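Local coordinates for CELL division protein FTSZ (Haloferax volcanii, PDB 4B46) that binds GTP as a tubulin-like cytoskeletal protein and controls cell shape, being essential for the rod-shaped cells needed for efficient swimming, at residues A4-G9 and A33-N38. Sequence-based numbering, arbitrary orientation.
Sequences AMIGFG and AAVAVN. With GDP (guanosine-5'-diphosphate), chain B.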
loop_
_atom_site.group_PDB
_atom_site.type_symbol
_atom_site.label_atom_id
_atom_site.label_comp_id
_atom_site.label_asym_id
_atom_site.label_seq_id
_atom_site.Cartn_x
_atom_site.Cartn_y
_atom_site.Cartn_z
ATOM N N ALA A 4 10.984 5.343 -0.397
ATOM C CA ALA A 4 11.009 5.758 -1.795
ATOM C C ALA A 4 9.752 5.209 -2.473
ATOM O O ALA A 4 9.634 4.008 -2.706
ATOM C CB ALA A 4 12.259 5.237 -2.476
ATOM N N MET A 5 8.802 6.087 -2.776
ATOM C CA MET A 5 7.560 5.664 -3.399
ATOM C C MET A 5 7.583 5.825 -4.913
ATOM O O MET A 5 7.899 6.902 -5.421
ATOM C CB MET A 5 6.392 6.481 -2.865
ATOM C CG MET A 5 6.115 6.287 -1.408
ATOM S SD MET A 5 4.375 6.655 -1.082
ATOM C CE MET A 5 4.378 6.308 0.679
ATOM N N ILE A 6 7.227 4.755 -5.621
ATOM C CA ILE A 6 7.068 4.817 -7.072
ATOM C C ILE A 6 5.658 4.401 -7.460
ATOM O O ILE A 6 5.256 3.261 -7.229
ATOM C CB ILE A 6 8.078 3.919 -7.829
ATOM C CG1 ILE A 6 9.517 4.247 -7.406
ATOM C CG2 ILE A 6 7.910 4.091 -9.347
ATOM C CD1 ILE A 6 10.115 3.244 -6.472
ATOM N N GLY A 7 4.910 5.339 -8.030
ATOM C CA GLY A 7 3.581 5.048 -8.549
ATOM C C GLY A 7 3.692 4.591 -9.990
ATOM O O GLY A 7 4.409 5.206 -10.791
ATOM N N PHE A 8 2.996 3.507 -10.320
ATOM C CA PHE A 8 3.058 2.931 -11.662
ATOM C C PHE A 8 1.653 2.889 -12.255
ATOM O O PHE A 8 0.744 2.312 -11.656
ATOM C CB PHE A 8 3.654 1.516 -11.617
ATOM C CG PHE A 8 4.670 1.247 -12.705
ATOM C CD1 PHE A 8 4.288 1.200 -14.034
ATOM C CD2 PHE A 8 6.000 1.042 -12.394
ATOM C CE1 PHE A 8 5.218 0.949 -15.039
ATOM C CE2 PHE A 8 6.940 0.795 -13.392
ATOM C CZ PHE A 8 6.544 0.750 -14.718
ATOM N N GLY A 9 1.469 3.504 -13.425
ATOM C CA GLY A 9 0.139 3.600 -14.008
ATOM C C GLY A 9 -0.628 4.766 -13.401
ATOM O O GLY A 9 -0.131 5.454 -12.505
ATOM N N ALA A 33 11.288 10.165 -1.198
ATOM C CA ALA A 33 11.364 10.338 -2.643
ATOM C C ALA A 33 10.082 9.843 -3.279
ATOM O O ALA A 33 9.545 8.811 -2.884
ATOM C CB ALA A 33 12.541 9.579 -3.209
ATOM N N ALA A 34 9.587 10.574 -4.269
ATOM C CA ALA A 34 8.411 10.122 -4.999
ATOM C C ALA A 34 8.646 10.178 -6.511
ATOM O O ALA A 34 9.156 11.165 -7.035
ATOM C CB ALA A 34 7.196 10.930 -4.603
ATOM N N VAL A 35 8.295 9.093 -7.190
ATOM C CA VAL A 35 8.456 8.979 -8.640
ATOM C C VAL A 35 7.167 8.401 -9.233
ATOM O O VAL A 35 6.515 7.568 -8.598
ATOM C CB VAL A 35 9.676 8.083 -8.993
ATOM C CG1 VAL A 35 9.715 7.762 -10.482
ATOM C CG2 VAL A 35 10.993 8.765 -8.563
ATOM N N ALA A 36 6.786 8.869 -10.421
ATOM C CA ALA A 36 5.601 8.368 -11.126
ATOM C C ALA A 36 6.006 7.863 -12.505
ATOM O O ALA A 36 6.722 8.553 -13.243
ATOM C CB ALA A 36 4.563 9.468 -11.272
ATOM N N VAL A 37 5.567 6.656 -12.840
ATOM C CA VAL A 37 5.899 6.047 -14.123
ATOM C C VAL A 37 4.608 5.740 -14.856
ATOM O O VAL A 37 3.699 5.129 -14.290
ATOM C CB VAL A 37 6.670 4.721 -13.961
ATOM C CG1 VAL A 37 7.095 4.183 -15.337
ATOM C CG2 VAL A 37 7.893 4.898 -13.047
ATOM N N ASN A 38 4.524 6.157 -16.112
ATOM C CA ASN A 38 3.312 5.911 -16.893
ATOM C C ASN A 38 3.629 5.898 -18.383
ATOM O O ASN A 38 4.707 6.339 -18.799
ATOM C CB ASN A 38 2.225 6.949 -16.560
ATOM C CG ASN A 38 0.794 6.416 -16.769
ATOM O OD1 ASN A 38 0.535 5.592 -17.652
ATOM N ND2 ASN A 38 -0.138 6.903 -15.954
HETATM P PB GDP B . -2.988 1.760 -15.886
HETATM O O1B GDP B . -3.023 1.122 -17.245
HETATM O O2B GDP B . -2.563 3.210 -15.940
HETATM O O3B GDP B . -2.069 0.948 -15.012
HETATM O O3A GDP B . -4.498 1.655 -15.370
HETATM P PA GDP B . -5.115 2.547 -14.195
HETATM O O1A GDP B . -4.121 2.818 -13.117
HETATM O O2A GDP B . -5.717 3.799 -14.770
HETATM O "O5'" GDP B . -6.299 1.574 -13.686
HETATM C "C5'" GDP B . -5.926 0.304 -13.147
HETATM C "C4'" GDP B . -6.891 -0.074 -12.039
HETATM O "O4'" GDP B . -6.714 0.789 -10.929
HETATM C "C3'" GDP B . -8.336 0.159 -12.436
HETATM O "O3'" GDP B . -8.818 -1.028 -13.051
HETATM C "C2'" GDP B . -9.043 0.464 -11.124
HETATM O "O2'" GDP B . -9.344 -0.744 -10.423
HETATM C "C1'" GDP B . -7.972 1.091 -10.285
HETATM N N9 GDP B . -7.941 2.558 -10.220
HETATM C C8 GDP B . -7.866 3.426 -11.249
HETATM N N7 GDP B . -7.764 4.700 -10.785
HETATM C C5 GDP B . -7.737 4.636 -9.431
HETATM C C6 GDP B . -7.619 5.590 -8.307
HETATM O O6 GDP B . -7.519 6.830 -8.503
HETATM N N1 GDP B . -7.635 5.083 -7.068
HETATM C C2 GDP B . -7.747 3.768 -6.807
HETATM N N2 GDP B . -7.767 3.358 -5.517
HETATM N N3 GDP B . -7.848 2.836 -7.781
HETATM C C4 GDP B . -7.842 3.216 -9.076
HETATM O O HOH W 1 2.188 6.981 -12.443
#
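Val-37 is the bump against which the Phe-8 ring lies. Its CG1, anti to the backbone N (chi1 -175°), sits over one face of the ring, displaced toward the rim, in a CH-pi contact 3.9 Å from the ring centroid; the nearest ring atom, CZ, is 3.5 Å from that methyl. The other branch, CG2, meets CG2 of Ile-6 at 3.8 Å, so the forked valine fills the dip between isoleucine and phenylalanine. It is a worked example of how neighbouring parallel strands can interlock, a branched side chain on one settling between two residues of the next that share a face. Beside it, Ile-6 CG1 rests 4.2 Å from Val-35 CB, the two side chains running the same way. An alanine in place of Phe-8 would probably open a gap over Val-37 CG1 and leave that methyl without its aromatic partner.

The reverse face is flatter: Met-5 rises from it, but Ala-34, Gly-7 and Ala-36 give it low relief. Five backbone hydrogen bonds join the parallel strands, Met-5, Gly-7 and Gly-9 being answered by Ala-33, Val-35 and Val-37. A water bridges Val-37 O and Gly-9 O where the strands end. Gly-9 CA lies 3.3 Å from GDP O2B, and a CB there would collide with the phosphate.

This is the first beta-alpha-beta unit of the tubulin/FtsZ GTPase domain, a Rossmann-like fold. Helix 9-26 packs on Met-5 and Ala-34, helix 111-126 on Ile-6 and Phe-8 across the sheet, and strand 100-106 pairs with the far edge of strand 3-8.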